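Local coordinates for cystatin F (Homo sapiens, PDB 2CH9), which inhibits cysteine proteases such as papain and cathepsin L, and forms a disulfide-linked homodimer, at residues I56-V61 with M70-I75. Residues are numbered along the deposited sequence; the frame is centred on the assembly and turned at random.
Sequences ITRALV and MLEVEI
A classic beta bulge marks this antiparallel hairpin of the cystatin sheet, where Thr57 and Arg58 on strand 49-63 both face Glu72 on strand 67-78. Thr57 N donates to Glu72 O at 2.9 Å, while the bond from Arg58 N to the same oxygen is weak. Past the bulge the ladder is regular, with Leu60 and Met70 joined by both their backbone bonds. Because CG of Glu72 is anti to its backbone N (chi1 -173°) and the chain beyond is extended, the carboxylate reaches both bulge side chains. Arg58 grips it side-on: NE reaches OE1 at 2.9 Å from above the carboxylate plane, and NH2 takes the syn lone pair of OE2 at 2.7 Å. The two flat groups are turned 54° apart. An alanine in place of Glu72 would probably leave the Arg58 guanidinium without this ion pair and freer to turn. Beyond the salt bridge lies the second subunit, whose Phe19 packs on Glu72 and Leu60. On the other face Ile56 packs against Leu31 and Ala34 of helix 28-44, and Ala59 CB meets Leu71 CD2 at 3.8 Å. Glu72 OE1 has a second donor, Thr57 OG1, 2.6 Å away on its anti side.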
loop_
_atom_site.group_PDB
_atom_site.type_symbol
_atom_site.label_atom_id
_atom_site.label_comp_id
_atom_site.label_asym_id
_atom_site.label_seq_id
_atom_site.Cartn_x
_atom_site.Cartn_y
_atom_site.Cartn_z
ATOM N N ILE A 56 0.980 9.948 -15.872
ATOM C CA ILE A 56 1.362 9.018 -14.823
ATOM C C ILE A 56 2.831 9.262 -14.547
ATOM O O ILE A 56 3.679 8.983 -15.397
ATOM C CB ILE A 56 1.130 7.558 -15.240
ATOM C CG1 ILE A 56 -0.324 7.353 -15.637
ATOM C CG2 ILE A 56 1.544 6.602 -14.106
ATOM C CD1 ILE A 56 -0.533 6.203 -16.563
ATOM N N THR A 57 3.128 9.802 -13.367
ATOM C CA THR A 57 4.489 10.229 -13.066
ATOM C C THR A 57 5.323 9.129 -12.413
ATOM O O THR A 57 6.524 9.032 -12.660
ATOM C CB THR A 57 4.520 11.526 -12.221
ATOM O OG1 THR A 57 3.442 11.511 -11.284
ATOM C CG2 THR A 57 4.339 12.732 -13.115
ATOM N N ARG A 58 4.676 8.296 -11.597
ATOM C CA ARG A 58 5.360 7.215 -10.878
ATOM C C ARG A 58 4.437 6.014 -10.746
ATOM O O ARG A 58 3.222 6.164 -10.684
ATOM C CB ARG A 58 5.861 7.690 -9.494
ATOM C CG ARG A 58 6.970 8.714 -9.595
ATOM C CD ARG A 58 7.662 9.064 -8.278
ATOM N NE ARG A 58 6.974 10.155 -7.584
ATOM C CZ ARG A 58 7.421 10.762 -6.482
ATOM N NH1 ARG A 58 8.571 10.387 -5.924
ATOM N NH2 ARG A 58 6.705 11.737 -5.921
ATOM N N ALA A 59 5.019 4.821 -10.715
ATOM C CA ALA A 59 4.231 3.588 -10.664
ATOM C C ALA A 59 5.044 2.478 -9.999
ATOM O O ALA A 59 6.231 2.300 -10.313
ATOM C CB ALA A 59 3.823 3.158 -12.063
ATOM N N LEU A 60 4.388 1.743 -9.106
ATOM C CA LEU A 60 4.917 0.500 -8.536
ATOM C C LEU A 60 3.849 -0.556 -8.756
ATOM O O LEU A 60 2.670 -0.234 -8.852
ATOM C CB LEU A 60 5.192 0.607 -7.019
ATOM C CG LEU A 60 6.256 1.557 -6.467
ATOM C CD1 LEU A 60 6.074 1.822 -4.979
ATOM C CD2 LEU A 60 7.688 1.053 -6.733
ATOM N N VAL A 61 4.262 -1.814 -8.843
ATOM C CA VAL A 61 3.304 -2.899 -8.956
ATOM C C VAL A 61 3.722 -3.962 -7.940
ATOM O O VAL A 61 4.899 -4.196 -7.718
ATOM C CB VAL A 61 3.254 -3.455 -10.378
ATOM C CG1 VAL A 61 4.634 -4.038 -10.783
ATOM C CG2 VAL A 61 2.138 -4.482 -10.539
ATOM N N MET A 70 0.456 0.780 -7.465
ATOM C CA MET A 70 0.516 1.981 -6.641
ATOM C C MET A 70 0.936 3.083 -7.599
ATOM O O MET A 70 2.039 3.024 -8.149
ATOM C CB MET A 70 1.533 1.814 -5.504
ATOM C CG MET A 70 1.231 0.617 -4.634
ATOM S SD MET A 70 2.532 0.266 -3.460
ATOM C CE MET A 70 1.672 -0.898 -2.391
ATOM N N LEU A 71 0.065 4.071 -7.802
ATOM C CA LEU A 71 0.241 5.032 -8.888
ATOM C C LEU A 71 0.225 6.465 -8.407
ATOM O O LEU A 71 -0.535 6.826 -7.514
ATOM C CB LEU A 71 -0.845 4.875 -9.955
ATOM C CG LEU A 71 -1.116 3.520 -10.594
ATOM C CD1 LEU A 71 -2.211 3.695 -11.618
ATOM C CD2 LEU A 71 0.144 2.928 -11.265
ATOM N N GLU A 72 1.096 7.266 -9.016
ATOM C CA GLU A 72 1.056 8.709 -8.919
ATOM C C GLU A 72 0.588 9.181 -10.298
ATOM O O GLU A 72 1.310 9.072 -11.284
ATOM C CB GLU A 72 2.444 9.262 -8.587
ATOM C CG GLU A 72 2.488 10.739 -8.307
ATOM C CD GLU A 72 3.906 11.223 -8.029
ATOM O OE1 GLU A 72 4.726 11.307 -8.985
ATOM O OE2 GLU A 72 4.214 11.526 -6.854
ATOM N N VAL A 73 -0.628 9.701 -10.347
ATOM C CA VAL A 73 -1.313 9.968 -11.609
ATOM C C VAL A 73 -1.954 11.365 -11.557
ATOM O O VAL A 73 -2.542 11.742 -10.544
ATOM C CB VAL A 73 -2.365 8.849 -11.919
ATOM C CG1 VAL A 73 -3.172 8.485 -10.678
ATOM C CG2 VAL A 73 -3.277 9.232 -13.084
ATOM N N GLU A 74 -1.773 12.156 -12.607
ATOM C CA GLU A 74 -2.472 13.421 -12.722
ATOM C C GLU A 74 -3.765 13.211 -13.508
ATOM O O GLU A 74 -3.791 12.457 -14.479
ATOM C CB GLU A 74 -1.592 14.482 -13.381
ATOM C CG GLU A 74 -0.511 15.041 -12.453
ATOM C CD GLU A 74 0.546 15.844 -13.186
ATOM O OE1 GLU A 74 0.249 16.408 -14.267
ATOM O OE2 GLU A 74 1.688 15.921 -12.681
ATOM N N ILE A 75 -4.839 13.856 -13.063
ATOM C CA ILE A 75 -6.116 13.798 -13.770
ATOM C C ILE A 75 -6.576 15.204 -14.129
ATOM O O ILE A 75 -6.263 16.157 -13.418
ATOM C CB ILE A 75 -7.195 13.055 -12.960
ATOM C CG1 ILE A 75 -7.532 13.805 -11.662
ATOM C CG2 ILE A 75 -6.738 11.616 -12.657
ATOM C CD1 ILE A 75 -8.773 13.272 -10.969
#